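PDB 7CIW: agmatine N-acetyltransferase from Drosophila melanogaster, which transfers the acetyl group of acetyl-CoA to agmatine and probably also acylates arylalkylamines such as dopamine and serotonin. Local coordinates for residues E18-L26 against R70-G78; L36-E46 against G98-L107. The protein carries 1 engineered substitution. All coordinates share one frame; numbering follows the deposited sequence.

Along the chain the two contacts interlock: 18-26, 36-46, 70-78 and 98-107 follow in that order, so each contact has one partner lying between those of the other. Interaction 1 lays helix 19-30 on strand 70-80 of the mixed central sheet, while interaction 2 joins short helix 35-38 and its following loop to the start of helix 99-114. Their centres are about 19 Å apart; their nearest atoms are about 6 Å apart and do not touch. Helices 19-30 and 35-38 are consecutive, so the chain runs from the sheet-packed element of interaction 1, near coenzyme A, straight to a wall of the pocket holding acetylagmatine in interaction 2.

Interaction 1: E18-L26 against R70-G78; sequences ETEQLMTFL and RIVAAVVAG
Phe25 lays one ring face against Ile71, whose CG2 sits 4.0 Å from the ring centroid and 26° off its normal, a CH-pi contact displaced toward the rim. Farther round, the ring meets the strand backbone obliquely, with CZ 3.5 Å from Ala73 CA. With CG opposite the backbone N (chi1 168°), the ring reaches from the helix down to the strand, where CE2 comes 3.7 Å from Ala74 CB. Alanine suits that position because it gives Phe25 and Leu22 a shallow seat: Leu22 CD1 is 3.6 Å from the same methyl. Leu22 CD2 looks on toward Val76. The other branch of Ile71 ends at CD1, 3.7 Å from Gln21 O, so the beta-branched residue serves the ring with one arm and the helix backbone with the other. Val72 drops out of the extended strand conformation in psi, and it and Ala73 both bond to the backbone of Ala65 on strand 62-67, as in a classic beta bulge; their CB atoms point away from the helix, Ala73 touching Leu146 of helix 142-156. Since no hydrogen bond joins helix 19-26 to the strand, which cross at -60°, their adhesion rests on shape and burial of apolar surface.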
loop_
_atom_site.group_PDB
_atom_site.type_symbol
_atom_site.label_atom_id
_atom_site.label_comp_id
_atom_site.label_asym_id
_atom_site.label_seq_id
_atom_site.Cartn_x
_atom_site.Cartn_y
_atom_site.Cartn_z
ATOM N N GLU A 18 -8.423 16.799 -5.667
ATOM C CA GLU A 18 -7.654 16.349 -6.820
ATOM C C GLU A 18 -7.620 14.831 -6.728
ATOM O O GLU A 18 -6.870 14.143 -7.434
ATOM C CB GLU A 18 -6.255 16.977 -6.822
ATOM C CG GLU A 18 -5.347 16.589 -7.981
ATOM C CD GLU A 18 -3.989 16.128 -7.492
ATOM O OE1 GLU A 18 -3.468 15.109 -8.009
ATOM O OE2 GLU A 18 -3.454 16.792 -6.578
ATOM N N THR A 19 -8.470 14.299 -5.853
ATOM C CA THR A 19 -8.490 12.866 -5.625
ATOM C C THR A 19 -9.058 12.093 -6.806
ATOM O O THR A 19 -8.803 10.890 -6.913
ATOM C CB THR A 19 -9.290 12.537 -4.363
ATOM O OG1 THR A 19 -10.621 13.040 -4.489
ATOM C CG2 THR A 19 -8.630 13.165 -3.136
ATOM N N GLU A 20 -9.827 12.733 -7.692
ATOM C CA GLU A 20 -10.428 11.955 -8.771
ATOM C C GLU A 20 -9.372 11.451 -9.741
ATOM O O GLU A 20 -9.410 10.285 -10.156
ATOM C CB GLU A 20 -11.481 12.763 -9.519
ATOM C CG GLU A 20 -12.191 11.917 -10.555
ATOM C CD GLU A 20 -13.233 12.692 -11.328
ATOM O OE1 GLU A 20 -14.419 12.643 -10.939
ATOM O OE2 GLU A 20 -12.860 13.345 -12.325
ATOM N N GLN A 21 -8.425 12.313 -10.116
ATOM C CA GLN A 21 -7.363 11.881 -11.012
ATOM C C GLN A 21 -6.554 10.753 -10.386
ATOM O O GLN A 21 -6.176 9.799 -11.070
ATOM C CB GLN A 21 -6.452 13.060 -11.354
ATOM C CG GLN A 21 -7.050 14.046 -12.358
ATOM C CD GLN A 21 -7.820 13.363 -13.471
ATOM O OE1 GLN A 21 -7.319 12.442 -14.120
ATOM N NE2 GLN A 21 -9.062 13.807 -13.693
ATOM N N LEU A 22 -6.281 10.850 -9.082
ATOM C CA LEU A 22 -5.544 9.787 -8.399
ATOM C C LEU A 22 -6.300 8.472 -8.470
ATOM O O LEU A 22 -5.721 7.423 -8.765
ATOM C CB LEU A 22 -5.292 10.174 -6.940
ATOM C CG LEU A 22 -4.805 9.053 -6.011
ATOM C CD1 LEU A 22 -3.435 8.537 -6.464
ATOM C CD2 LEU A 22 -4.737 9.537 -4.557
ATOM N N MET A 23 -7.597 8.505 -8.178
ATOM C CA MET A 23 -8.371 7.268 -8.207
ATOM C C MET A 23 -8.470 6.718 -9.627
ATOM O O MET A 23 -8.419 5.504 -9.830
ATOM C CB MET A 23 -9.757 7.506 -7.609
ATOM C CG MET A 23 -10.593 6.237 -7.466
ATOM S SD MET A 23 -9.738 4.847 -6.685
ATOM C CE MET A 23 -9.353 5.552 -5.083
ATOM N N THR A 24 -8.589 7.597 -10.626
ATOM C CA THR A 24 -8.613 7.123 -12.004
ATOM C C THR A 24 -7.332 6.377 -12.359
ATOM O O THR A 24 -7.382 5.310 -12.990
ATOM C CB THR A 24 -8.855 8.309 -12.938
ATOM O OG1 THR A 24 -10.154 8.837 -12.652
ATOM C CG2 THR A 24 -8.791 7.882 -14.398
ATOM N N PHE A 25 -6.173 6.905 -11.943
ATOM C CA PHE A 25 -4.921 6.178 -12.163
ATOM C C PHE A 25 -4.928 4.845 -11.424
ATOM O O PHE A 25 -4.548 3.810 -11.984
ATOM C CB PHE A 25 -3.716 7.015 -11.721
ATOM C CG PHE A 25 -2.444 6.218 -11.649
ATOM C CD1 PHE A 25 -1.718 5.947 -12.798
ATOM C CD2 PHE A 25 -2.003 5.691 -10.439
ATOM C CE1 PHE A 25 -0.558 5.178 -12.743
ATOM C CE2 PHE A 25 -0.843 4.926 -10.384
ATOM C CZ PHE A 25 -0.129 4.672 -11.539
ATOM N N LEU A 26 -5.329 4.854 -10.148
ATOM C CA LEU A 26 -5.323 3.614 -9.376
ATOM C C LEU A 26 -6.210 2.557 -10.020
ATOM O O LEU A 26 -5.846 1.379 -10.068
ATOM C CB LEU A 26 -5.765 3.883 -7.936
ATOM C CG LEU A 26 -4.839 4.752 -7.085
ATOM C CD1 LEU A 26 -5.474 5.023 -5.721
ATOM C CD2 LEU A 26 -3.475 4.084 -6.913
ATOM N N ARG A 70 -0.344 14.114 -16.637
ATOM C CA ARG A 70 -0.936 12.795 -16.459
ATOM C C ARG A 70 -0.209 12.062 -15.339
ATOM O O ARG A 70 1.028 12.058 -15.292
ATOM C CB ARG A 70 -0.854 12.002 -17.765
ATOM C CG ARG A 70 -1.266 10.551 -17.682
ATOM C CD ARG A 70 -1.417 9.955 -19.084
ATOM N NE ARG A 70 -0.686 8.698 -19.248
ATOM C CZ ARG A 70 -1.134 7.659 -19.951
ATOM N NH1 ARG A 70 -2.313 7.726 -20.555
ATOM N NH2 ARG A 70 -0.405 6.552 -20.048
ATOM N N ILE A 71 -0.968 11.444 -14.443
ATOM C CA ILE A 71 -0.359 10.638 -13.387
ATOM C C ILE A 71 0.144 9.333 -13.987
ATOM O O ILE A 71 -0.608 8.611 -14.651
ATOM C CB ILE A 71 -1.359 10.377 -12.248
ATOM C CG1 ILE A 71 -1.752 11.691 -11.578
ATOM C CG2 ILE A 71 -0.765 9.383 -11.236
ATOM C CD1 ILE A 71 -2.982 11.571 -10.686
ATOM N N VAL A 72 1.424 9.037 -13.762
ATOM C CA VAL A 72 2.033 7.803 -14.243
ATOM C C VAL A 72 2.492 6.903 -13.106
ATOM O O VAL A 72 2.913 5.764 -13.365
ATOM C CB VAL A 72 3.206 8.092 -15.211
ATOM C CG1 VAL A 72 2.668 8.728 -16.485
ATOM C CG2 VAL A 72 4.239 9.011 -14.570
ATOM N N ALA A 73 2.411 7.361 -11.862
ATOM C CA ALA A 73 2.743 6.532 -10.713
ATOM C C ALA A 73 2.143 7.192 -9.478
ATOM O O ALA A 73 1.926 8.404 -9.456
ATOM C CB ALA A 73 4.259 6.354 -10.558
ATOM N N ALA A 74 1.880 6.393 -8.452
ATOM C CA ALA A 74 1.273 6.945 -7.250
ATOM C C ALA A 74 1.633 6.103 -6.039
ATOM O O ALA A 74 1.810 4.887 -6.143
ATOM C CB ALA A 74 -0.258 7.019 -7.370
ATOM N N VAL A 75 1.703 6.761 -4.881
ATOM C CA VAL A 75 1.869 6.079 -3.602
ATOM C C VAL A 75 0.889 6.676 -2.601
ATOM O O VAL A 75 0.660 7.890 -2.578
ATOM C CB VAL A 75 3.337 6.160 -3.112
ATOM C CG1 VAL A 75 3.767 7.621 -2.845
ATOM C CG2 VAL A 75 3.577 5.243 -1.891
ATOM N N VAL A 76 0.253 5.812 -1.822
ATOM C CA VAL A 76 -0.702 6.221 -0.802
ATOM C C VAL A 76 -0.173 5.702 0.521
ATOM O O VAL A 76 0.093 4.503 0.653
ATOM C CB VAL A 76 -2.110 5.674 -1.088
ATOM C CG1 VAL A 76 -3.041 5.946 0.090
ATOM C CG2 VAL A 76 -2.668 6.275 -2.366
ATOM N N ALA A 77 0.005 6.595 1.488
ATOM C CA ALA A 77 0.533 6.203 2.789
ATOM C C ALA A 77 -0.246 6.932 3.872
ATOM O O ALA A 77 -0.852 7.979 3.632
ATOM C CB ALA A 77 2.031 6.505 2.902
ATOM N N GLY A 78 -0.245 6.359 5.072
ATOM C CA GLY A 78 -0.862 7.010 6.205
ATOM C C GLY A 78 -0.346 6.492 7.529
ATOM O O GLY A 78 0.306 5.448 7.602
#

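Interaction 2: L36-E46 against G98-L107; sequences LTAGTHPPEPE and GKWGSILHLL. With G0R (N-(4-carbamimidamidobutyl)ethanamide), chain C.
Leu36 sets its CD1 methyl among Ile103, Leu106 and Leu107, 3.7 Å from Leu106 CD2 and 3.9 Å from Leu107 CD2. The same methyl touches the acetylagmatine chain, 3.7 Å from G0R C7; a leucine suits the place because this one methyl can serve both the helix and the aliphatic chain of the ligand. Ile103 extends this surface to the guanidinium end, where Trp100 CZ3 lies 3.3 Å from G0R N11 and Thr37 OG1 accepts a weak bond from G0R N12; Glu34 bonds to Thr37 OG1 too, while Asp49 and Tyr30 bind the ligand. Farther out, the long Lys99 chain stays extended until a final bend (chi4 67°) delivers NZ into the loop. There NZ donates to Thr37 O (2.7 Å, on a carbonyl lone pair), Thr40 OG1 and Pro42 O (2.8 Å). A methionine in its place has no ammonium group to offer, and these three acceptors would probably be left without their common donor, the loop freer to move. At the polar edge Glu46 OE2 takes Lys99 N (2.6 Å) from above the carboxylate plane, and OE1 weakly takes Trp100 N. Glu46 thus accepts the first amides of helix 99-114, whose inner face lines the amine-acceptor pocket of this GNAT fold.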
loop_
_atom_site.group_PDB
_atom_site.type_symbol
_atom_site.label_atom_id
_atom_site.label_comp_id
_atom_site.label_asym_id
_atom_site.label_seq_id
_atom_site.Cartn_x
_atom_site.Cartn_y
_atom_site.Cartn_z
ATOM N N LEU A 36 -3.967 -8.734 -4.082
ATOM C CA LEU A 36 -5.206 -8.971 -3.320
ATOM C C LEU A 36 -6.435 -8.594 -4.133
ATOM O O LEU A 36 -7.453 -9.296 -4.091
ATOM C CB LEU A 36 -5.219 -8.198 -2.010
ATOM C CG LEU A 36 -4.027 -8.379 -1.084
ATOM C CD1 LEU A 36 -4.347 -7.741 0.279
ATOM C CD2 LEU A 36 -3.696 -9.860 -0.950
ATOM N N THR A 37 -6.366 -7.478 -4.857
ATOM C CA THR A 37 -7.480 -7.050 -5.692
ATOM C C THR A 37 -7.697 -8.008 -6.856
ATOM O O THR A 37 -8.841 -8.338 -7.188
ATOM C CB THR A 37 -7.225 -5.627 -6.190
ATOM O OG1 THR A 37 -6.697 -4.844 -5.115
ATOM C CG2 THR A 37 -8.517 -4.976 -6.685
ATOM N N ALA A 38 -6.614 -8.465 -7.489
ATOM C CA ALA A 38 -6.742 -9.398 -8.601
ATOM C C ALA A 38 -7.154 -10.781 -8.130
ATOM O O ALA A 38 -7.696 -11.560 -8.922
ATOM C CB ALA A 38 -5.427 -9.487 -9.375
ATOM N N GLY A 39 -6.920 -11.094 -6.865
ATOM C CA GLY A 39 -7.223 -12.395 -6.302
ATOM C C GLY A 39 -8.567 -12.505 -5.621
ATOM O O GLY A 39 -8.851 -13.529 -4.991
ATOM N N THR A 40 -9.405 -11.475 -5.723
ATOM C CA THR A 40 -10.753 -11.468 -5.182
ATOM C C THR A 40 -11.697 -11.003 -6.282
ATOM O O THR A 40 -11.265 -10.596 -7.363
ATOM C CB THR A 40 -10.853 -10.557 -3.947
ATOM O OG1 THR A 40 -10.227 -9.301 -4.239
ATOM C CG2 THR A 40 -10.151 -11.186 -2.752
ATOM N N HIS A 41 -12.999 -11.072 -6.013
ATOM C CA HIS A 41 -13.995 -10.838 -7.046
ATOM C C HIS A 41 -15.097 -9.943 -6.506
ATOM O O HIS A 41 -15.394 -9.981 -5.306
ATOM C CB HIS A 41 -14.584 -12.166 -7.544
ATOM C CG HIS A 41 -13.531 -13.151 -7.939
ATOM N ND1 HIS A 41 -12.961 -13.163 -9.194
ATOM C CD2 HIS A 41 -12.899 -14.113 -7.228
ATOM C CE1 HIS A 41 -12.042 -14.111 -9.247
ATOM N NE2 HIS A 41 -11.985 -14.701 -8.066
ATOM N N PRO A 42 -15.702 -9.099 -7.363
ATOM C CA PRO A 42 -15.401 -8.862 -8.781
ATOM C C PRO A 42 -14.043 -8.167 -8.955
ATOM O O PRO A 42 -13.433 -7.834 -7.931
ATOM C CB PRO A 42 -16.561 -7.957 -9.228
ATOM C CG PRO A 42 -16.954 -7.239 -7.998
ATOM C CD PRO A 42 -16.812 -8.249 -6.898
ATOM N N PRO A 43 -13.581 -7.958 -10.192
ATOM C CA PRO A 43 -12.263 -7.318 -10.365
ATOM C C PRO A 43 -12.186 -5.908 -9.808
ATOM O O PRO A 43 -11.124 -5.508 -9.315
ATOM C CB PRO A 43 -12.061 -7.333 -11.889
ATOM C CG PRO A 43 -13.432 -7.519 -12.463
ATOM C CD PRO A 43 -14.138 -8.397 -11.484
ATOM N N GLU A 44 -13.274 -5.156 -9.839
ATOM C CA GLU A 44 -13.207 -3.747 -9.461
ATOM C C GLU A 44 -13.334 -3.582 -7.949
ATOM O O GLU A 44 -14.154 -4.254 -7.319
ATOM C CB GLU A 44 -14.308 -2.953 -10.158
ATOM C CG GLU A 44 -14.285 -3.068 -11.678
ATOM C CD GLU A 44 -15.022 -4.300 -12.199
ATOM O OE1 GLU A 44 -14.870 -4.617 -13.400
ATOM O OE2 GLU A 44 -15.744 -4.955 -11.417
ATOM N N PRO A 45 -12.547 -2.695 -7.337
ATOM C CA PRO A 45 -12.648 -2.507 -5.887
ATOM C C PRO A 45 -13.981 -1.899 -5.472
ATOM O O PRO A 45 -14.609 -1.142 -6.217
ATOM C CB PRO A 45 -11.485 -1.553 -5.570
ATOM C CG PRO A 45 -11.240 -0.831 -6.852
ATOM C CD PRO A 45 -11.484 -1.857 -7.927
ATOM N N GLU A 46 -14.405 -2.241 -4.256
ATOM C CA GLU A 46 -15.639 -1.702 -3.708
ATOM C C GLU A 46 -15.439 -0.260 -3.257
ATOM O O GLU A 46 -14.311 0.217 -3.099
ATOM C CB GLU A 46 -16.130 -2.569 -2.546
ATOM C CG GLU A 46 -16.350 -4.015 -2.944
ATOM C CD GLU A 46 -16.803 -4.884 -1.784
ATOM O OE1 GLU A 46 -16.724 -4.423 -0.625
ATOM O OE2 GLU A 46 -17.241 -6.029 -2.033
ATOM N N GLY A 98 -17.837 -9.017 1.704
ATOM C CA GLY A 98 -17.600 -8.465 0.392
ATOM C C GLY A 98 -16.132 -8.546 0.014
ATOM O O GLY A 98 -15.298 -9.079 0.752
ATOM N N LYS A 99 -15.841 -8.011 -1.176
ATOM C CA LYS A 99 -14.468 -7.972 -1.673
ATOM C C LYS A 99 -13.552 -7.236 -0.702
ATOM O O LYS A 99 -12.454 -7.709 -0.379
ATOM C CB LYS A 99 -14.445 -7.308 -3.051
ATOM C CG LYS A 99 -13.074 -7.253 -3.706
ATOM C CD LYS A 99 -13.116 -6.412 -4.973
ATOM C CE LYS A 99 -11.753 -6.303 -5.647
ATOM N NZ LYS A 99 -11.305 -7.632 -6.195
ATOM N N TRP A 100 -13.981 -6.061 -0.237
ATOM C CA TRP A 100 -13.187 -5.304 0.723
ATOM C C TRP A 100 -13.034 -6.072 2.029
ATOM O O TRP A 100 -11.956 -6.069 2.634
ATOM C CB TRP A 100 -13.840 -3.938 0.949
ATOM C CG TRP A 100 -13.141 -2.962 1.857
ATOM C CD1 TRP A 100 -13.729 -2.195 2.816
ATOM C CD2 TRP A 100 -11.750 -2.609 1.865
ATOM N NE1 TRP A 100 -12.801 -1.390 3.427
ATOM C CE2 TRP A 100 -11.575 -1.625 2.864
ATOM C CE3 TRP A 100 -10.638 -3.022 1.130
ATOM C CZ2 TRP A 100 -10.335 -1.067 3.155
ATOM C CZ3 TRP A 100 -9.418 -2.468 1.418
ATOM C CH2 TRP A 100 -9.268 -1.494 2.418
ATOM N N GLY A 101 -14.096 -6.756 2.467
ATOM C CA GLY A 101 -14.004 -7.548 3.683
ATOM C C GLY A 101 -12.967 -8.653 3.593
ATOM O O GLY A 101 -12.244 -8.911 4.557
ATOM N N SER A 102 -12.886 -9.326 2.438
ATOM C CA SER A 102 -11.870 -10.358 2.238
ATOM C C SER A 102 -10.466 -9.759 2.240
ATOM O O SER A 102 -9.541 -10.309 2.856
ATOM C CB SER A 102 -12.126 -11.099 0.925
ATOM O OG SER A 102 -13.321 -11.851 0.985
ATOM N N ILE A 103 -10.298 -8.626 1.560
ATOM C CA ILE A 103 -8.997 -7.966 1.528
ATOM C C ILE A 103 -8.616 -7.490 2.929
ATOM O O ILE A 103 -7.489 -7.700 3.396
ATOM C CB ILE A 103 -9.024 -6.813 0.505
ATOM C CG1 ILE A 103 -9.243 -7.373 -0.911
ATOM C CG2 ILE A 103 -7.768 -5.941 0.605
ATOM C CD1 ILE A 103 -9.332 -6.322 -2.012
ATOM N N LEU A 104 -9.563 -6.870 3.637
ATOM C CA LEU A 104 -9.283 -6.404 4.991
ATOM C C LEU A 104 -8.976 -7.551 5.942
ATOM O O LEU A 104 -8.154 -7.397 6.850
ATOM C CB LEU A 104 -10.460 -5.600 5.532
ATOM C CG LEU A 104 -10.426 -4.107 5.220
ATOM C CD1 LEU A 104 -11.725 -3.475 5.681
ATOM C CD2 LEU A 104 -9.226 -3.432 5.872
ATOM N N HIS A 105 -9.616 -8.710 5.765
ATOM C CA HIS A 105 -9.310 -9.801 6.689
ATOM C C HIS A 105 -7.870 -10.282 6.521
ATOM O O HIS A 105 -7.197 -10.588 7.514
ATOM C CB HIS A 105 -10.310 -10.942 6.520
ATOM C CG HIS A 105 -11.509 -10.812 7.408
ATOM N ND1 HIS A 105 -12.678 -10.203 7.002
ATOM C CD2 HIS A 105 -11.711 -11.188 8.694
ATOM C CE1 HIS A 105 -13.554 -10.231 7.992
ATOM N NE2 HIS A 105 -12.991 -10.820 9.031
ATOM N N LEU A 106 -7.354 -10.298 5.287
ATOM C CA LEU A 106 -5.938 -10.616 5.110
ATOM C C LEU A 106 -5.056 -9.510 5.686
ATOM O O LEU A 106 -4.120 -9.781 6.449
ATOM C CB LEU A 106 -5.610 -10.849 3.634
ATOM C CG LEU A 106 -4.135 -11.227 3.447
ATOM C CD1 LEU A 106 -3.985 -12.455 2.579
ATOM C CD2 LEU A 106 -3.262 -10.068 2.930
ATOM N N LEU A 107 -5.346 -8.254 5.344
ATOM C CA LEU A 107 -4.509 -7.160 5.830
ATOM C C LEU A 107 -4.521 -7.081 7.351
ATOM O O LEU A 107 -3.508 -6.735 7.981
ATOM C CB LEU A 107 -4.980 -5.844 5.214
ATOM C CG LEU A 107 -4.698 -5.708 3.716
ATOM C CD1 LEU A 107 -5.294 -4.410 3.169
ATOM C CD2 LEU A 107 -3.205 -5.773 3.434
HETATM C C10 G0R C . -6.470 -2.475 -1.333
HETATM N N12 G0R C . -7.104 -3.324 -2.333
HETATM C C1 G0R C . 1.907 -1.073 -1.198
HETATM C C2 G0R C . 0.693 -1.890 -1.635
HETATM C C5 G0R C . -0.962 -3.736 -1.138
HETATM C C6 G0R C . -2.210 -3.296 -0.370
HETATM C C7 G0R C . -3.398 -4.241 -0.579
HETATM C C8 G0R C . -4.493 -3.739 -1.528
HETATM N N4 G0R C . 0.193 -2.935 -0.765
HETATM N N9 G0R C . -5.284 -2.668 -0.966
HETATM N N11 G0R C . -7.204 -1.381 -0.747
HETATM O O3 G0R C . 0.160 -1.659 -2.669
#